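Local coordinates for putative cytosolic protein (PDB 6AHX) that probably represses a copper-response operon by binding its operator DNA, releasing it when copper binds, as in other CsoR-family regulators, at residues K20-I23 and N24-R28; P47-L50 and L51-A55. All coordinates share one frame; numbering follows the deposited sequence.

Contact 1 of 2, residues K20-I23 and N24-R28; sequences KQVI and NRLAR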
loop_
_atom_site.group_PDB
_atom_site.type_symbol
_atom_site.label_atom_id
_atom_site.label_comp_id
_atom_site.label_asym_id
_atom_site.label_seq_id
_atom_site.Cartn_x
_atom_site.Cartn_y
_atom_site.Cartn_z
ATOM N N LYS A 20 9.399 14.149 -8.893
ATOM C CA LYS A 20 10.159 13.488 -7.825
ATOM C C LYS A 20 9.355 13.236 -6.536
ATOM O O LYS A 20 9.473 12.183 -5.932
ATOM C CB LYS A 20 11.463 14.251 -7.523
ATOM C CG LYS A 20 12.718 13.392 -7.727
ATOM C CD LYS A 20 12.851 12.788 -9.159
ATOM C CE LYS A 20 14.188 13.106 -9.864
ATOM N NZ LYS A 20 15.413 12.969 -9.005
ATOM N N GLN A 21 8.524 14.182 -6.155
ATOM C CA GLN A 21 7.634 13.997 -5.019
ATOM C C GLN A 21 6.716 12.791 -5.122
ATOM O O GLN A 21 6.491 12.150 -4.106
ATOM C CB GLN A 21 6.827 15.251 -4.736
ATOM C CG GLN A 21 7.633 16.220 -3.878
ATOM C CD GLN A 21 7.308 17.692 -4.093
ATOM O OE1 GLN A 21 6.324 18.054 -4.755
ATOM N NE2 GLN A 21 8.154 18.559 -3.522
ATOM N N VAL A 22 6.217 12.492 -6.326
ATOM C CA VAL A 22 5.459 11.240 -6.590
ATOM C C VAL A 22 6.308 9.992 -6.343
ATOM O O VAL A 22 5.895 9.099 -5.648
ATOM C CB VAL A 22 4.911 11.171 -8.011
ATOM C CG1 VAL A 22 4.405 9.781 -8.314
ATOM C CG2 VAL A 22 3.780 12.189 -8.189
ATOM N N ILE A 23 7.493 9.966 -6.901
ATOM C CA ILE A 23 8.348 8.823 -6.744
ATOM C C ILE A 23 8.694 8.616 -5.264
ATOM O O ILE A 23 8.660 7.470 -4.731
ATOM C CB ILE A 23 9.599 8.937 -7.671
ATOM C CG1 ILE A 23 9.188 8.714 -9.142
ATOM C CG2 ILE A 23 10.620 7.843 -7.360
ATOM C CD1 ILE A 23 9.233 9.921 -10.028
ATOM N N ASN A 24 9.008 9.727 -4.607
ATOM C CA ASN A 24 9.372 9.694 -3.198
ATOM C C ASN A 24 8.237 9.234 -2.286
ATOM O O ASN A 24 8.495 8.436 -1.388
ATOM C CB ASN A 24 9.899 11.064 -2.731
ATOM C CG ASN A 24 11.256 11.395 -3.356
ATOM O OD1 ASN A 24 11.910 10.545 -4.032
ATOM N ND2 ASN A 24 11.698 12.629 -3.144
ATOM N N ARG A 25 7.020 9.728 -2.535
ATOM C CA ARG A 25 5.847 9.263 -1.792
ATOM C C ARG A 25 5.703 7.735 -1.935
ATOM O O ARG A 25 5.538 7.022 -0.935
ATOM C CB ARG A 25 4.581 9.983 -2.218
ATOM C CG ARG A 25 3.823 10.543 -1.009
ATOM C CD ARG A 25 3.154 9.607 0.068
ATOM N NE ARG A 25 1.816 10.250 0.246
ATOM C CZ ARG A 25 1.145 10.586 1.371
ATOM N NH1 ARG A 25 1.510 10.233 2.592
ATOM N NH2 ARG A 25 -0.011 11.246 1.251
ATOM N N LEU A 26 5.851 7.251 -3.169
ATOM C CA LEU A 26 5.758 5.845 -3.410
ATOM C C LEU A 26 6.838 5.105 -2.659
ATOM O O LEU A 26 6.575 4.029 -2.110
ATOM C CB LEU A 26 5.782 5.521 -4.921
ATOM C CG LEU A 26 4.465 5.824 -5.651
ATOM C CD1 LEU A 26 4.695 5.780 -7.167
ATOM C CD2 LEU A 26 3.271 4.934 -5.257
ATOM N N ALA A 27 8.047 5.676 -2.605
ATOM C CA ALA A 27 9.135 5.099 -1.759
ATOM C C ALA A 27 8.861 5.054 -0.251
ATOM O O ALA A 27 9.164 4.054 0.409
ATOM C CB ALA A 27 10.463 5.754 -2.019
ATOM N N ARG A 28 8.231 6.096 0.247
ATOM C CA ARG A 28 7.763 6.167 1.637
ATOM C C ARG A 28 6.667 5.142 1.982
ATOM O O ARG A 28 6.727 4.488 3.029
ATOM C CB ARG A 28 7.262 7.593 1.958
ATOM C CG ARG A 28 8.405 8.458 2.500
ATOM C CD ARG A 28 8.169 9.963 2.688
ATOM N NE ARG A 28 6.795 10.514 2.641
ATOM C CZ ARG A 28 6.325 11.407 1.724
ATOM N NH1 ARG A 28 7.069 11.864 0.681
ATOM N NH2 ARG A 28 5.057 11.869 1.837
#
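The carbonyl oxygen of Lys20 receives the amide of Asn24, with Asn24 N 2.8 Å from Lys20 O and the N-H aimed almost straight at it. Because Asn24 keeps CG beside its own backbone N (chi1 -69°), the carboxamide folds back over the same carbonyl, and Asn24 CG comes to 3.2 Å from Lys20 O. Asn24 OD1, 3.5 Å from Lys20 O, is itself an acceptor and makes no bond to it. The next three rungs are i to i+4 bonds of the same alpha-helix, Arg25 N to Gln21 O, Leu26 N to Val22 O and Ala27 N to Ile23 O, the last also 2.8 Å.

On the buried flank Val22 and Leu26 run side by side in the same direction, one turn apart, and Val22 CG1 meets Leu26 CD1 at 4.2 Å. Val22 CG1 stands anti to the backbone N (chi1 168°), beside its carbonyl carbon, on the side from which Leu26 approaches. Leu26 CG also lies 3.6 Å from Val22 O, the acceptor of its own amide.

This is the first part of helix 20-41, one of the two long helices of the CsoR-type antiparallel hairpin, packed here against two partners. Val22 touches Ile67 of helix 46-70, and Arg25 lies against Ala59, Ser62 and Thr63 of that helix, while Ile23 and Leu26 pack on Ala40 of the second subunit.

Contact 2 of 2, residues P47-L50 and L51-A55; sequences PDIL and LQIAA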
loop_
_atom_site.group_PDB
_atom_site.type_symbol
_atom_site.label_atom_id
_atom_site.label_comp_id
_atom_site.label_asym_id
_atom_site.label_seq_id
_atom_site.Cartn_x
_atom_site.Cartn_y
_atom_site.Cartn_z
ATOM N N PRO A 47 -5.068 -3.476 16.550
ATOM C CA PRO A 47 -5.505 -2.100 16.180
ATOM C C PRO A 47 -4.372 -1.180 15.668
ATOM O O PRO A 47 -4.605 -0.354 14.782
ATOM C CB PRO A 47 -6.127 -1.552 17.476
ATOM C CG PRO A 47 -6.282 -2.733 18.399
ATOM C CD PRO A 47 -5.241 -3.740 17.984
ATOM N N ASP A 48 -3.172 -1.390 16.179
ATOM C CA ASP A 48 -1.986 -0.687 15.703
ATOM C C ASP A 48 -1.770 -0.989 14.226
ATOM O O ASP A 48 -1.475 -0.107 13.408
ATOM C CB ASP A 48 -0.699 -1.154 16.468
ATOM C CG ASP A 48 -0.779 -0.892 17.991
ATOM O OD1 ASP A 48 -1.865 -0.657 18.523
ATOM O OD2 ASP A 48 0.243 -0.922 18.669
ATOM N N ILE A 49 -1.860 -2.274 13.912
ATOM C CA ILE A 49 -1.653 -2.762 12.567
ATOM C C ILE A 49 -2.715 -2.218 11.631
ATOM O O ILE A 49 -2.379 -1.669 10.560
ATOM C CB ILE A 49 -1.515 -4.282 12.527
ATOM C CG1 ILE A 49 -0.218 -4.708 13.274
ATOM C CG2 ILE A 49 -1.510 -4.776 11.083
ATOM C CD1 ILE A 49 0.092 -6.198 13.246
ATOM N N LEU A 50 -3.970 -2.279 12.058
ATOM C CA LEU A 50 -5.058 -1.893 11.186
ATOM C C LEU A 50 -5.096 -0.391 11.016
ATOM O O LEU A 50 -5.471 0.081 9.973
ATOM C CB LEU A 50 -6.395 -2.352 11.774
ATOM C CG LEU A 50 -6.646 -3.866 11.766
ATOM C CD1 LEU A 50 -8.075 -4.062 12.239
ATOM C CD2 LEU A 50 -6.423 -4.576 10.439
ATOM N N LEU A 51 -4.677 0.344 12.035
ATOM C CA LEU A 51 -4.448 1.773 11.888
ATOM C C LEU A 51 -3.481 2.133 10.787
ATOM O O LEU A 51 -3.725 3.041 10.023
ATOM C CB LEU A 51 -3.901 2.371 13.209
ATOM C CG LEU A 51 -4.039 3.873 13.361
ATOM C CD1 LEU A 51 -5.474 4.176 13.807
ATOM C CD2 LEU A 51 -3.003 4.449 14.323
ATOM N N GLN A 52 -2.390 1.380 10.700
ATOM C CA GLN A 52 -1.343 1.669 9.729
ATOM C C GLN A 52 -1.759 1.227 8.362
ATOM O O GLN A 52 -1.490 1.961 7.409
ATOM C CB GLN A 52 -0.011 1.050 10.149
ATOM C CG GLN A 52 0.515 1.600 11.466
ATOM C CD GLN A 52 0.634 3.115 11.525
ATOM O OE1 GLN A 52 0.732 3.808 10.512
ATOM N NE2 GLN A 52 0.522 3.640 12.720
ATOM N N ILE A 53 -2.537 0.146 8.260
ATOM C CA ILE A 53 -3.039 -0.222 6.960
ATOM C C ILE A 53 -3.931 0.867 6.387
ATOM O O ILE A 53 -3.911 1.168 5.174
ATOM C CB ILE A 53 -3.761 -1.572 6.978
ATOM C CG1 ILE A 53 -2.735 -2.707 7.231
ATOM C CG2 ILE A 53 -4.425 -1.867 5.626
ATOM C CD1 ILE A 53 -3.305 -4.108 7.416
ATOM N N ALA A 54 -4.806 1.379 7.231
ATOM C CA ALA A 54 -5.690 2.426 6.790
ATOM C C ALA A 54 -4.897 3.666 6.389
ATOM O O ALA A 54 -5.223 4.312 5.396
ATOM C CB ALA A 54 -6.665 2.758 7.847
ATOM N N ALA A 55 -3.883 4.018 7.150
ATOM C CA ALA A 55 -3.016 5.133 6.758
ATOM C C ALA A 55 -2.352 4.927 5.384
ATOM O O ALA A 55 -2.357 5.805 4.564
ATOM C CB ALA A 55 -1.985 5.341 7.814
HETATM O O HOH W 1 0.383 2.013 15.119
#
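Ile49 and Ile53 sit one turn apart on an alpha-helix, near the start of the long helix 46-70 of this CsoR-type helical subunit, and their side chains pass each other at a slant. The touch is between Ile49 CG2 and Ile53 CD1, at 4.1 Å. Ile53 carries CG1 beside its backbone N (chi1 -69°), which sends the ethyl arm back along the helix over the preceding turn, with CG1 3.5 Å from Ile49 O. Leu50 reaches the same methyl more loosely, its CD2 4.4 Å from Ile53 CD1. These three residues form an apolar flank that meets the second subunit, where Leu50 packs on Ala64, Ile53 on Leu60 and Ile49 on Tyr18.

Polar groups lie on another flank. Asp48 turns its carboxylate to Arg44 in a salt bridge, while Gln52 rests against His32 and Ile36 of helix 20-41. With CG beside its backbone N (chi1 -62°), Gln52 brings CG to 3.3 Å from Asp48 O. That carbonyl accepts the backbone amide of Gln52 and also a hydrogen from a water. A bend at chi2 (-54°) carries the carboxamide to the same water, with Gln52 NE2 donating to its oxygen at 2.9 Å.

In the fold
Contacts 1 and 2 belong to the two long helices that follow each other in the chain, 20-41 and 46-70, and lie on opposite sides of the chain's centre. Their own centres are 21 Å apart, and even their nearest atoms, about 6 Å apart, do not touch. Each is met instead by a different part of the partner helix: contact 1 by Ala59, Ser62, Thr63 and Ile67, contact 2 by His32, Ile36 and Met39. Both also reach the second subunit, and both helices of the hairpin thus carry residues that pack on it.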